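Local coordinates for hydrolase family protein (Deinococcus radiodurans R1, PDB 3CNH) that is a predicted hydrolase of the haloacid dehalogenase-like superfamily and probably acts as a phosphatase, at residues A6-I11 against L149-A154; L94-G99 against G125-A130; L137-M140 against A145-R148; N108-G111 against Y117-R120; Q169-A174 against M179-C184. One frame throughout, in Å; residues are numbered along the deposited sequence.

Interaction 1. Residues A6-I11 against L149-A154; sequences ALFWDI and LGLTLA. With NA (sodium ion), chain C; PO4 (phosphate ion), chain D.
Phe8 meets helix 144-154 with the outer end of its ring. Corner CE2 comes within 3.6 Å of Gly150 O, which lies at the ring edge near its plane and also accepts the helical hydrogen bond from Ala154 N. Next to it, Phe8 CZ rests on Ala154 CB at 3.7 Å, and Phe8 CE1 touches Leu151 CD2 at 4.0 Å, the two side chains crossing at about a right angle. Gly150 suits this approach, since a beta carbon there would press tightly on CE2. With chi1 at -68° the ring swings anti to the carbonyl carbon of Phe8, and Ala161, Met163 and Met179 pack against it. Strand 6-9 is the central strand of the Rossmann-like parallel sheet of the superfamily, ordered 3-2-1-4-5, and the helix segment passes it at 137° with the axes 10.6 Å apart. Asp10 lies just past the strand, consistent with the nucleophilic aspartate of the superfamily's first motif. Its OD2 binds the sodium ion at 2.4 Å, together with Gly12 O, Asp166, one phosphate oxygen and two waters, while OD1 forms a salt bridge with Lys141. Ile11 N contributes a weak hydrogen bond to phosphate O3.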
# COMPACT_ATOMS: atom_id res chain seq x y z
N ALA A 6 18.64 2.23 2.17
CA ALA A 6 17.33 1.62 2.37
C ALA A 6 16.39 1.96 1.24
O ALA A 6 16.44 3.06 0.73
CB ALA A 6 16.74 2.11 3.66
N LEU A 7 15.56 0.99 0.86
CA LEU A 7 14.45 1.21 -0.09
C LEU A 7 13.14 1.05 0.64
O LEU A 7 12.95 0.17 1.48
CB LEU A 7 14.48 0.24 -1.28
CG LEU A 7 15.62 0.35 -2.29
CD1 LEU A 7 16.77 -0.37 -1.71
CD2 LEU A 7 15.16 -0.27 -3.62
N PHE A 8 12.24 1.99 0.33
CA PHE A 8 10.89 2.02 0.85
C PHE A 8 9.94 1.80 -0.31
O PHE A 8 9.99 2.49 -1.33
CB PHE A 8 10.61 3.39 1.48
CG PHE A 8 11.39 3.65 2.74
CD1 PHE A 8 12.71 4.10 2.67
CD2 PHE A 8 10.83 3.46 3.98
CE1 PHE A 8 13.45 4.34 3.82
CE2 PHE A 8 11.58 3.68 5.13
CZ PHE A 8 12.87 4.12 5.05
N TRP A 9 9.06 0.82 -0.13
CA TRP A 9 8.16 0.36 -1.18
C TRP A 9 6.68 0.54 -0.87
O TRP A 9 6.16 0.11 0.14
CB TRP A 9 8.36 -1.14 -1.48
CG TRP A 9 9.66 -1.53 -2.09
CD1 TRP A 9 10.86 -1.67 -1.45
CD2 TRP A 9 9.90 -1.85 -3.47
NE1 TRP A 9 11.84 -2.02 -2.36
CE2 TRP A 9 11.27 -2.14 -3.60
CE3 TRP A 9 9.09 -1.87 -4.61
CZ2 TRP A 9 11.84 -2.50 -4.82
CZ3 TRP A 9 9.65 -2.23 -5.79
CH2 TRP A 9 11.02 -2.52 -5.90
N ASP A 10 6.05 1.18 -1.81
CA ASP A 10 4.58 1.21 -1.92
C ASP A 10 4.24 -0.25 -2.25
O ASP A 10 5.04 -0.98 -2.88
CB ASP A 10 4.27 2.17 -3.07
CG ASP A 10 2.85 2.33 -3.39
OD1 ASP A 10 2.01 2.20 -2.51
OD2 ASP A 10 2.60 2.68 -4.60
N ILE A 11 3.06 -0.69 -1.82
CA ILE A 11 2.62 -2.06 -2.15
C ILE A 11 1.60 -2.03 -3.29
O ILE A 11 1.84 -2.52 -4.38
CB ILE A 11 2.12 -2.83 -0.95
CG1 ILE A 11 3.24 -2.90 0.11
CG2 ILE A 11 1.66 -4.25 -1.35
CD1 ILE A 11 2.87 -3.64 1.39
N LEU A 149 8.53 9.72 9.22
CA LEU A 149 8.38 8.65 10.23
C LEU A 149 9.09 7.39 9.77
O LEU A 149 9.81 6.71 10.51
CB LEU A 149 6.90 8.41 10.50
CG LEU A 149 6.59 7.37 11.57
CD1 LEU A 149 7.38 7.57 12.90
CD2 LEU A 149 5.05 7.37 11.78
N GLY A 150 8.96 7.11 8.49
CA GLY A 150 9.59 5.91 7.92
C GLY A 150 11.11 5.98 8.07
O GLY A 150 11.79 5.03 8.47
N LEU A 151 11.63 7.16 7.74
CA LEU A 151 13.06 7.43 7.86
C LEU A 151 13.52 7.28 9.31
O LEU A 151 14.59 6.71 9.61
CB LEU A 151 13.40 8.84 7.35
CG LEU A 151 13.25 9.01 5.85
CD1 LEU A 151 13.45 10.48 5.47
CD2 LEU A 151 14.20 8.09 5.03
N THR A 152 12.73 7.82 10.21
CA THR A 152 13.03 7.78 11.64
C THR A 152 13.07 6.34 12.17
O THR A 152 13.95 5.95 12.93
CB THR A 152 12.05 8.62 12.46
OG1 THR A 152 12.16 10.00 12.06
CG2 THR A 152 12.35 8.51 13.97
N LEU A 153 12.12 5.54 11.71
CA LEU A 153 12.02 4.13 12.17
C LEU A 153 13.16 3.31 11.61
O LEU A 153 13.73 2.45 12.30
CB LEU A 153 10.65 3.51 11.86
CG LEU A 153 9.48 4.20 12.60
CD1 LEU A 153 8.18 3.67 12.01
CD2 LEU A 153 9.61 3.94 14.10
N ALA A 154 13.49 3.57 10.36
CA ALA A 154 14.61 2.83 9.71
C ALA A 154 15.98 3.34 10.11
O ALA A 154 17.01 2.66 9.93
CB ALA A 154 14.46 2.86 8.16
NA NA C . 0.26 2.91 -4.97
P PO4 D . -0.52 1.65 -1.13
O1 PO4 D . 0.06 2.76 -0.38
O2 PO4 D . -0.47 1.96 -2.63
O3 PO4 D . -0.02 0.24 -0.78
O4 PO4 D . -2.03 1.55 -0.91
O HOH W 1 -1.87 2.73 -5.90
O HOH W 2 0.27 5.04 -4.25

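Interaction 2. Residues L94-G99 against G125-A130; sequences LARDLG and GEFLLA
Phe127 carries most of this contact, its ring laid flat against the last turn of helix 89-98. One face looks onto backbone, with Ala95 C and Arg96 N above it, and two side chains sit over that same face, shifted towards opposite rims with the backbone between them. Ala95 CB lies near CE1 and CD1, 3.6 Å from Phe127 CE1; the aliphatic part of Arg96 lies near CD2 and CE2, its CG 3.6 Å from Phe127 CD2. The ring is put there by a chi1 of 61°, which places CG between the backbone N and the carbonyl carbon. The backbones also come close, Gly99 CA lying 4.3 Å from Phe127 CB, a spacing in which a beta carbon on Gly99 would clash.

Arg96 uses its length in two ways. Extended from CG to NE, it runs past the ring and carries a guanidinium turned 78° from the ring plane, so the two are not stacked. NE makes a weak bond of 2.7 Å to a water that sits at the Phe127 ring edge, in its plane, and weakly joins Glu126 OE1. The stronger anchor is the bond from NH2 to Phe122 O. Leu15 and, from strand 103-108, Met104 also touch the ring. Were the phenylalanine replaced by an alanine, a gap would probably open over Ala95 and the arginine's methylenes would lose their apolar neighbour. The chemistry implies a contact held by apolar packing over the ring face, with the arginine's polar end held by Phe122 O and only weakly joined to Glu126 through water.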
# COMPACT_ATOMS: atom_id res chain seq x y z
N LEU A 94 11.46 -8.40 -9.12
CA LEU A 94 12.57 -7.43 -8.99
C LEU A 94 12.86 -7.17 -7.51
O LEU A 94 14.00 -7.17 -7.04
CB LEU A 94 12.19 -6.10 -9.67
CG LEU A 94 13.11 -4.90 -9.45
CD1 LEU A 94 14.53 -5.15 -9.92
CD2 LEU A 94 12.52 -3.63 -10.12
N ALA A 95 11.77 -6.94 -6.81
CA ALA A 95 11.87 -6.62 -5.36
C ALA A 95 12.48 -7.81 -4.62
O ALA A 95 13.34 -7.66 -3.77
CB ALA A 95 10.54 -6.22 -4.77
N ARG A 96 12.04 -9.00 -4.99
CA ARG A 96 12.57 -10.22 -4.34
C ARG A 96 14.07 -10.34 -4.56
O ARG A 96 14.83 -10.75 -3.68
CB ARG A 96 11.82 -11.50 -4.81
CG ARG A 96 10.39 -11.62 -4.25
CD ARG A 96 9.50 -12.81 -4.80
NE ARG A 96 8.19 -12.81 -4.12
CZ ARG A 96 7.07 -13.38 -4.56
NH1 ARG A 96 7.01 -13.94 -5.76
NH2 ARG A 96 5.95 -13.31 -3.82
N ASP A 97 14.50 -9.97 -5.75
CA ASP A 97 15.91 -10.04 -6.11
C ASP A 97 16.71 -9.03 -5.29
O ASP A 97 17.69 -9.35 -4.65
CB ASP A 97 16.05 -9.73 -7.60
CG ASP A 97 17.47 -9.77 -8.09
OD1 ASP A 97 18.29 -10.51 -7.51
OD2 ASP A 97 17.75 -9.07 -9.08
N LEU A 98 16.24 -7.80 -5.34
CA LEU A 98 16.93 -6.69 -4.66
C LEU A 98 16.98 -6.89 -3.15
O LEU A 98 17.92 -6.46 -2.47
CB LEU A 98 16.25 -5.33 -4.97
CG LEU A 98 16.44 -4.75 -6.36
CD1 LEU A 98 15.53 -3.48 -6.55
CD2 LEU A 98 17.92 -4.45 -6.59
N GLY A 99 15.97 -7.58 -2.63
CA GLY A 99 15.89 -7.81 -1.19
C GLY A 99 17.04 -8.66 -0.67
O GLY A 99 17.27 -8.74 0.53
N GLY A 125 6.95 -10.36 3.43
CA GLY A 125 7.89 -10.36 4.54
C GLY A 125 9.18 -11.07 4.25
O GLY A 125 10.13 -10.98 5.01
N GLU A 126 9.26 -11.76 3.13
CA GLU A 126 10.49 -12.44 2.80
C GLU A 126 11.53 -11.44 2.37
O GLU A 126 12.73 -11.65 2.55
CB GLU A 126 10.25 -13.48 1.70
CG GLU A 126 9.34 -14.58 2.21
CD GLU A 126 8.93 -15.60 1.15
OE1 GLU A 126 9.54 -15.63 0.05
OE2 GLU A 126 8.00 -16.39 1.43
N PHE A 127 11.07 -10.31 1.87
CA PHE A 127 12.00 -9.30 1.33
C PHE A 127 11.84 -7.89 1.90
O PHE A 127 12.69 -7.02 1.65
CB PHE A 127 11.99 -9.30 -0.20
CG PHE A 127 10.65 -8.97 -0.81
CD1 PHE A 127 10.30 -7.67 -1.09
CD2 PHE A 127 9.75 -9.98 -1.13
CE1 PHE A 127 9.07 -7.38 -1.65
CE2 PHE A 127 8.54 -9.69 -1.70
CZ PHE A 127 8.19 -8.39 -1.96
N LEU A 128 10.78 -7.68 2.67
CA LEU A 128 10.56 -6.41 3.36
C LEU A 128 10.71 -6.70 4.85
O LEU A 128 10.01 -7.56 5.42
CB LEU A 128 9.21 -5.77 3.04
CG LEU A 128 8.95 -5.52 1.55
CD1 LEU A 128 7.52 -4.98 1.29
CD2 LEU A 128 10.06 -4.61 0.98
N LEU A 129 11.55 -5.90 5.49
CA LEU A 129 11.97 -6.09 6.89
C LEU A 129 10.98 -5.54 7.90
O LEU A 129 10.94 -5.95 9.04
CB LEU A 129 13.38 -5.51 7.11
CG LEU A 129 14.44 -6.01 6.13
CD1 LEU A 129 15.69 -5.21 6.38
CD2 LEU A 129 14.67 -7.54 6.27
N ALA A 130 10.21 -4.56 7.47
CA ALA A 130 9.18 -3.97 8.30
C ALA A 130 8.18 -3.30 7.39
O ALA A 130 8.48 -2.98 6.24
CB ALA A 130 9.72 -3.00 9.34
O HOH W 3 8.23 -13.28 -1.51

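Interaction 3. Residues L137-M140 against A145-R148; sequences LGVM and AMYR
Val139 O is the polar atom with the closest neighbours across this contact, and what surrounds it is the selenoether end of Met146, a selenomethionine in this crystal. The methyl CE of Met146 lies 3.7 Å from Val139 O and its selenium 3.9 Å from the same oxygen; no hydrogen bond spans the two segments. The selenium is also the apolar centre, with Val139 CG2 at 4.0 Å and Leu137 CD1 at 4.2 Å from Met146 SE. Nearer the helix, Met146 CB approaches Met140 O at 3.9 Å, so the selenomethionine lies along the carbonyl side of the loop over two successive residues.

Its shape explains the reach. CG stands anti to the backbone N, chi1 172°, and carries the chain off helix 144-154 towards the loop; bends at chi2 and chi3 then fold the selenium and methyl over Val139. The loop itself turns at Gly138, the first residue after helix 134-137, whose phi of 77° is positive. The CB of Met140 points away from the helix, and its side chain touches Leu52 and Asn109, while Met146 is backed by Leu107 of the central sheet.

The contact folds the loop after helix 134-137 back onto the first turns of helix 144-154 in the haloacid dehalogenase-like core, with Lys141, whose NZ hydrogen-bonds the bound phosphate, directly after Met140. Chemically, the polarisable chain end accepts one carbonyl oxygen, Val139 O, and hydrocarbon as neighbours, which implies a joint that depends on shape and dispersion and would not by itself fix direction as a hydrogen bond does.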
# COMPACT_ATOMS: atom_id res chain seq x y z
N LEU A 137 0.51 3.07 11.92
CA LEU A 137 1.18 4.31 12.33
C LEU A 137 0.29 5.50 12.55
O LEU A 137 0.70 6.48 13.18
CB LEU A 137 2.26 4.67 11.32
CG LEU A 137 3.38 3.61 11.28
CD1 LEU A 137 4.39 3.91 10.16
CD2 LEU A 137 4.12 3.44 12.61
N GLY A 138 -0.92 5.44 12.02
CA GLY A 138 -1.87 6.55 12.24
C GLY A 138 -1.66 7.81 11.41
O GLY A 138 -2.27 8.85 11.67
N VAL A 139 -0.84 7.67 10.39
CA VAL A 139 -0.60 8.72 9.36
C VAL A 139 -0.53 8.00 8.03
O VAL A 139 -0.31 6.79 7.99
CB VAL A 139 0.67 9.62 9.60
CG1 VAL A 139 0.38 10.65 10.72
CG2 VAL A 139 1.83 8.75 9.94
N MSE A 140 -0.75 8.73 6.95
CA MSE A 140 -0.81 8.15 5.61
C MSE A 140 -0.06 9.00 4.58
O MSE A 140 0.06 10.21 4.72
CB MSE A 140 -2.28 8.00 5.15
CG MSE A 140 -2.87 9.31 4.88
SE MSE A 140 -4.70 9.16 4.13
CE MSE A 140 -5.40 8.63 5.56
N ALA A 145 4.80 13.89 6.95
CA ALA A 145 5.10 13.23 8.25
C ALA A 145 5.26 11.71 8.10
O ALA A 145 5.99 11.07 8.87
CB ALA A 145 4.00 13.53 9.28
N MSE A 146 4.55 11.12 7.14
CA MSE A 146 4.66 9.65 6.96
C MSE A 146 6.06 9.28 6.49
O MSE A 146 6.67 8.31 6.94
CB MSE A 146 3.65 9.18 5.94
CG MSE A 146 3.73 7.79 5.52
SE MSE A 146 3.44 6.56 7.04
CE MSE A 146 2.39 5.14 6.10
N TYR A 147 6.55 10.06 5.54
CA TYR A 147 7.89 9.80 4.98
C TYR A 147 8.95 9.97 6.07
O TYR A 147 9.86 9.15 6.22
CB TYR A 147 8.16 10.70 3.75
CG TYR A 147 7.23 10.41 2.62
CD1 TYR A 147 7.37 9.29 1.84
CD2 TYR A 147 6.09 11.22 2.40
CE1 TYR A 147 6.47 8.99 0.83
CE2 TYR A 147 5.21 10.92 1.38
CZ TYR A 147 5.39 9.83 0.61
OH TYR A 147 4.47 9.56 -0.39
N ARG A 148 8.80 11.03 6.83
CA ARG A 148 9.75 11.34 7.91
C ARG A 148 9.72 10.23 8.96
O ARG A 148 10.74 9.84 9.51
CB ARG A 148 9.49 12.73 8.52
CG ARG A 148 9.73 13.86 7.49
CD ARG A 148 9.79 15.26 8.08
NE ARG A 148 10.46 16.16 7.14
CZ ARG A 148 9.84 17.07 6.40
NH1 ARG A 148 8.54 17.28 6.55
NH2 ARG A 148 10.53 17.81 5.56

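Interaction 4. Residues N108-G111 against Y117-R120; sequences NNEG and YRIR. With PO4 (phosphate ion), chain D.
Glu110 and Arg118 are joined first by charge. Glu110 OE1 stands 3.5 Å from Arg118 NE, over one face of the guanidinium, with the carboxylate plane turned 52° from it; no N-H points at the oxygen, so this salt bridge is purely electrostatic. The bend at chi2 of Glu110, 71°, brings the carboxylate back over the arginine.

Hydrogen bonds come next, through one water. It donates to Glu110 OE1 at 2.7 Å, accepts from Asn108 ND2 at 3.1 Å and takes a weak bond from Arg118 NH2. The guanidinium is otherwise fixed by Ser85 OG and Thr17 O, both bound by NH1. A leucine in place of this arginine would probably leave Glu110 without its countercharge and Ser85 and Thr17 without their donor.

Last come the anion contacts. Asn109 N gives phosphate O1 an almost straight bond, 2.7 Å long at 174°, and Asn108 CB lies 3.3 Å from phosphate O3, while Gly12 N and Lys141 NZ also bind the ion. This loop leads from strand 103-108 to helix 112-122, consistent with the motif II position, where relatives bind the substrate phosphate; here the backbone N-H of Asn109 does the binding.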
# COMPACT_ATOMS: atom_id res chain seq x y z
N ASN A 108 3.29 2.32 3.06
CA ASN A 108 2.05 2.11 2.30
C ASN A 108 0.82 2.37 3.08
O ASN A 108 0.83 2.38 4.32
CB ASN A 108 2.00 0.65 1.80
CG ASN A 108 1.75 -0.37 2.93
OD1 ASN A 108 2.54 -0.49 3.87
ND2 ASN A 108 0.64 -1.12 2.81
N ASN A 109 -0.22 2.70 2.33
CA ASN A 109 -1.55 2.94 2.90
C ASN A 109 -2.46 1.73 2.72
O ASN A 109 -2.74 1.30 1.60
CB ASN A 109 -2.24 4.12 2.20
CG ASN A 109 -1.51 5.46 2.39
OD1 ASN A 109 -0.61 5.60 3.25
ND2 ASN A 109 -1.96 6.48 1.62
N GLU A 110 -2.98 1.25 3.83
CA GLU A 110 -3.83 0.06 3.80
C GLU A 110 -4.40 -0.22 5.15
O GLU A 110 -3.74 -0.03 6.16
CB GLU A 110 -3.04 -1.18 3.40
CG GLU A 110 -3.89 -2.33 2.85
CD GLU A 110 -4.43 -2.02 1.47
OE1 GLU A 110 -3.63 -1.96 0.53
OE2 GLU A 110 -5.66 -1.82 1.32
N GLY A 111 -5.68 -0.59 5.16
CA GLY A 111 -6.30 -1.08 6.37
C GLY A 111 -5.55 -2.31 6.88
O GLY A 111 -4.94 -3.06 6.12
N TYR A 117 -3.42 -9.71 5.20
CA TYR A 117 -3.77 -10.76 4.23
C TYR A 117 -2.80 -10.71 3.05
O TYR A 117 -2.32 -11.73 2.57
CB TYR A 117 -5.22 -10.59 3.73
CG TYR A 117 -5.50 -11.43 2.51
CD1 TYR A 117 -5.93 -12.74 2.64
CD2 TYR A 117 -5.34 -10.91 1.24
CE1 TYR A 117 -6.18 -13.52 1.52
CE2 TYR A 117 -5.56 -11.69 0.11
CZ TYR A 117 -6.00 -13.00 0.27
OH TYR A 117 -6.27 -13.79 -0.80
N ARG A 118 -2.50 -9.51 2.61
CA ARG A 118 -1.63 -9.31 1.42
C ARG A 118 -0.21 -9.75 1.73
O ARG A 118 0.44 -10.45 0.95
CB ARG A 118 -1.70 -7.85 0.94
CG ARG A 118 -3.02 -7.58 0.19
CD ARG A 118 -3.46 -6.13 0.24
NE ARG A 118 -2.57 -5.17 -0.40
CZ ARG A 118 -2.64 -4.81 -1.68
NH1 ARG A 118 -3.46 -5.42 -2.52
NH2 ARG A 118 -1.81 -3.87 -2.12
N ILE A 119 0.23 -9.39 2.91
CA ILE A 119 1.61 -9.72 3.33
C ILE A 119 1.79 -11.21 3.41
O ILE A 119 2.76 -11.79 2.88
CB ILE A 119 1.96 -9.02 4.67
CG1 ILE A 119 2.06 -7.51 4.45
CG2 ILE A 119 3.26 -9.55 5.27
CD1 ILE A 119 1.96 -6.71 5.74
N ARG A 120 0.84 -11.88 4.04
CA ARG A 120 0.98 -13.33 4.24
C ARG A 120 0.78 -14.08 2.94
O ARG A 120 1.52 -15.02 2.62
CB ARG A 120 -0.00 -13.88 5.29
CG ARG A 120 -1.32 -14.38 4.73
CD ARG A 120 -2.12 -15.18 5.78
NE ARG A 120 -2.68 -14.26 6.74
CZ ARG A 120 -3.93 -13.81 6.69
NH1 ARG A 120 -4.33 -12.94 7.58
NH2 ARG A 120 -4.75 -14.22 5.75
P PO4 D . -0.52 1.65 -1.13
O1 PO4 D . 0.06 2.76 -0.38
O2 PO4 D . -0.47 1.96 -2.63
O3 PO4 D . -0.02 0.24 -0.78
O4 PO4 D . -2.03 1.55 -0.91
O HOH W 4 -1.03 -1.50 0.25

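Interaction 5. Residues Q169-A174 against M179-C184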
# COMPACT_ATOMS: atom_id res chain seq x y z
N GLN A 169 2.37 12.21 -7.06
CA GLN A 169 2.21 13.04 -5.85
C GLN A 169 3.01 12.48 -4.68
O GLN A 169 3.61 13.23 -3.87
CB GLN A 169 0.73 13.18 -5.48
CG GLN A 169 0.43 14.10 -4.29
CD GLN A 169 -1.09 14.24 -4.07
OE1 GLN A 169 -1.87 13.68 -4.86
NE2 GLN A 169 -1.51 14.94 -3.01
N ASN A 170 3.05 11.15 -4.59
CA ASN A 170 3.80 10.46 -3.50
C ASN A 170 5.31 10.56 -3.73
O ASN A 170 6.09 10.73 -2.79
CB ASN A 170 3.34 9.03 -3.30
CG ASN A 170 2.04 8.94 -2.54
OD1 ASN A 170 1.80 9.76 -1.67
ND2 ASN A 170 1.26 7.93 -2.79
N VAL A 171 5.72 10.44 -4.99
CA VAL A 171 7.12 10.57 -5.34
C VAL A 171 7.63 11.97 -5.00
O VAL A 171 8.71 12.18 -4.39
CB VAL A 171 7.36 10.23 -6.85
CG1 VAL A 171 8.75 10.65 -7.31
CG2 VAL A 171 7.06 8.74 -7.07
N GLN A 172 6.81 12.94 -5.36
CA GLN A 172 7.16 14.33 -5.11
C GLN A 172 7.23 14.64 -3.61
O GLN A 172 8.09 15.38 -3.16
CB GLN A 172 6.24 15.29 -5.87
CG GLN A 172 6.38 15.21 -7.38
CD GLN A 172 5.36 16.02 -8.12
OE1 GLN A 172 4.22 16.13 -7.67
NE2 GLN A 172 5.74 16.57 -9.27
N ALA A 173 6.30 14.10 -2.83
CA ALA A 173 6.27 14.33 -1.38
C ALA A 173 7.51 13.75 -0.71
O ALA A 173 8.10 14.35 0.17
CB ALA A 173 4.97 13.76 -0.73
N ALA A 174 7.90 12.59 -1.18
CA ALA A 174 9.11 11.92 -0.67
C ALA A 174 10.32 12.80 -0.96
O ALA A 174 11.18 13.05 -0.10
CB ALA A 174 9.28 10.54 -1.32
N MSE A 179 14.28 12.68 0.36
CA MSE A 179 14.50 11.30 -0.12
C MSE A 179 14.69 11.26 -1.62
O MSE A 179 14.24 12.15 -2.35
CB MSE A 179 13.30 10.38 0.21
CG MSE A 179 13.08 10.16 1.69
SE MSE A 179 11.44 9.22 1.96
CE MSE A 179 11.96 7.48 1.59
N HIS A 180 15.40 10.23 -2.07
CA HIS A 180 15.33 9.91 -3.48
C HIS A 180 14.00 9.21 -3.70
O HIS A 180 13.41 8.66 -2.78
CB HIS A 180 16.45 8.98 -3.89
CG HIS A 180 17.79 9.60 -3.75
ND1 HIS A 180 18.26 10.55 -4.63
CD2 HIS A 180 18.77 9.42 -2.82
CE1 HIS A 180 19.48 10.93 -4.25
NE2 HIS A 180 19.80 10.26 -3.16
N ALA A 181 13.52 9.26 -4.93
CA ALA A 181 12.27 8.58 -5.26
C ALA A 181 12.22 8.28 -6.74
O ALA A 181 12.81 8.98 -7.56
CB ALA A 181 11.05 9.44 -4.84
N VAL A 182 11.60 7.16 -7.04
CA VAL A 182 11.32 6.74 -8.41
C VAL A 182 9.87 6.35 -8.56
O VAL A 182 9.35 5.60 -7.74
CB VAL A 182 12.13 5.50 -8.80
CG1 VAL A 182 11.82 5.11 -10.24
CG2 VAL A 182 13.65 5.78 -8.63
N GLN A 183 9.22 6.87 -9.59
CA GLN A 183 7.86 6.49 -9.92
C GLN A 183 7.84 5.16 -10.65
O GLN A 183 8.46 5.01 -11.68
CB GLN A 183 7.17 7.53 -10.79
CG GLN A 183 5.68 7.30 -10.88
CD GLN A 183 4.96 8.36 -11.68
OE1 GLN A 183 5.59 9.32 -12.15
NE2 GLN A 183 3.64 8.22 -11.84
N CYS A 184 7.15 4.19 -10.09
CA CYS A 184 7.09 2.85 -10.68
C CYS A 184 6.07 2.80 -11.81
O CYS A 184 4.87 3.05 -11.58
CB CYS A 184 6.72 1.81 -9.63
SG CYS A 184 6.62 0.12 -10.31
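Ala174 and Met179 meet through their peptide groups, the flat groups that matter here. The N-H of Met179 approaches Ala174 O from out of the carbonyl plane, tilted 34° from it at a distance of 3.2 Å, and the N-H...O angle of 147° makes the bond usable but bent. Met179 CB lies beside the same oxygen, Ala174 O, at 3.4 Å. Gln183 touches the helix with CB, while its extended chain carries NE2 to Asp166 O.

The rest is apolar. Val171 splits its branches along the strand, CG1 standing anti to the backbone N to meet Ala181 CB at 3.6 Å, and CG2 lying over Gln183 CA at 3.7 Å. One turn on, Ala174 CB is 4.1 Å from Ala181 CB and equally far from the selenium of Met179, a selenomethionine whose chain goes on to Leu151 and Tyr147 of helix 144-154.

Helix and strand run almost antiparallel, at 171°, with axes 7.5 Å apart, as the returning half of a beta-alpha-beta crossover from strand 161-165 to the edge strand 180-183. The CB of Val182 points away, and its side chain packs on helix 187-196, so the strand is packed on its other face too. The close spacing is consistent with the small Ala174 and Ala181 and with Val171 between helix and strand. The chemistry implies a joint of compact hydrocarbon groups, in which one backbone bond pins the turn that reverses the chain.

In the fold
Strand 6-9 ties the set together. On one side Phe8 of interaction 1 continues into interaction 5, its CD1 3.6 Å from Met179 CE; on the other, Trp9 CH2 packs on Ala95 CB of interaction 2 at 3.9 Å. Interactions 1 and 3 share helix 144-154. The phosphate and sodium site lies at the C-terminal ends of strands 6-9 and 103-108: interactions 1 and 4 both touch the phosphate, and Ile11 CG2 meets Arg118 NH2 at 3.6 Å. Interaction 3 touches the loop that carries Asn109, Met146 CE lying 3.6 Å from Asn108 O. Interaction 2 is more remote, Ala95 lying about 14 Å by its side chain from the sodium ion.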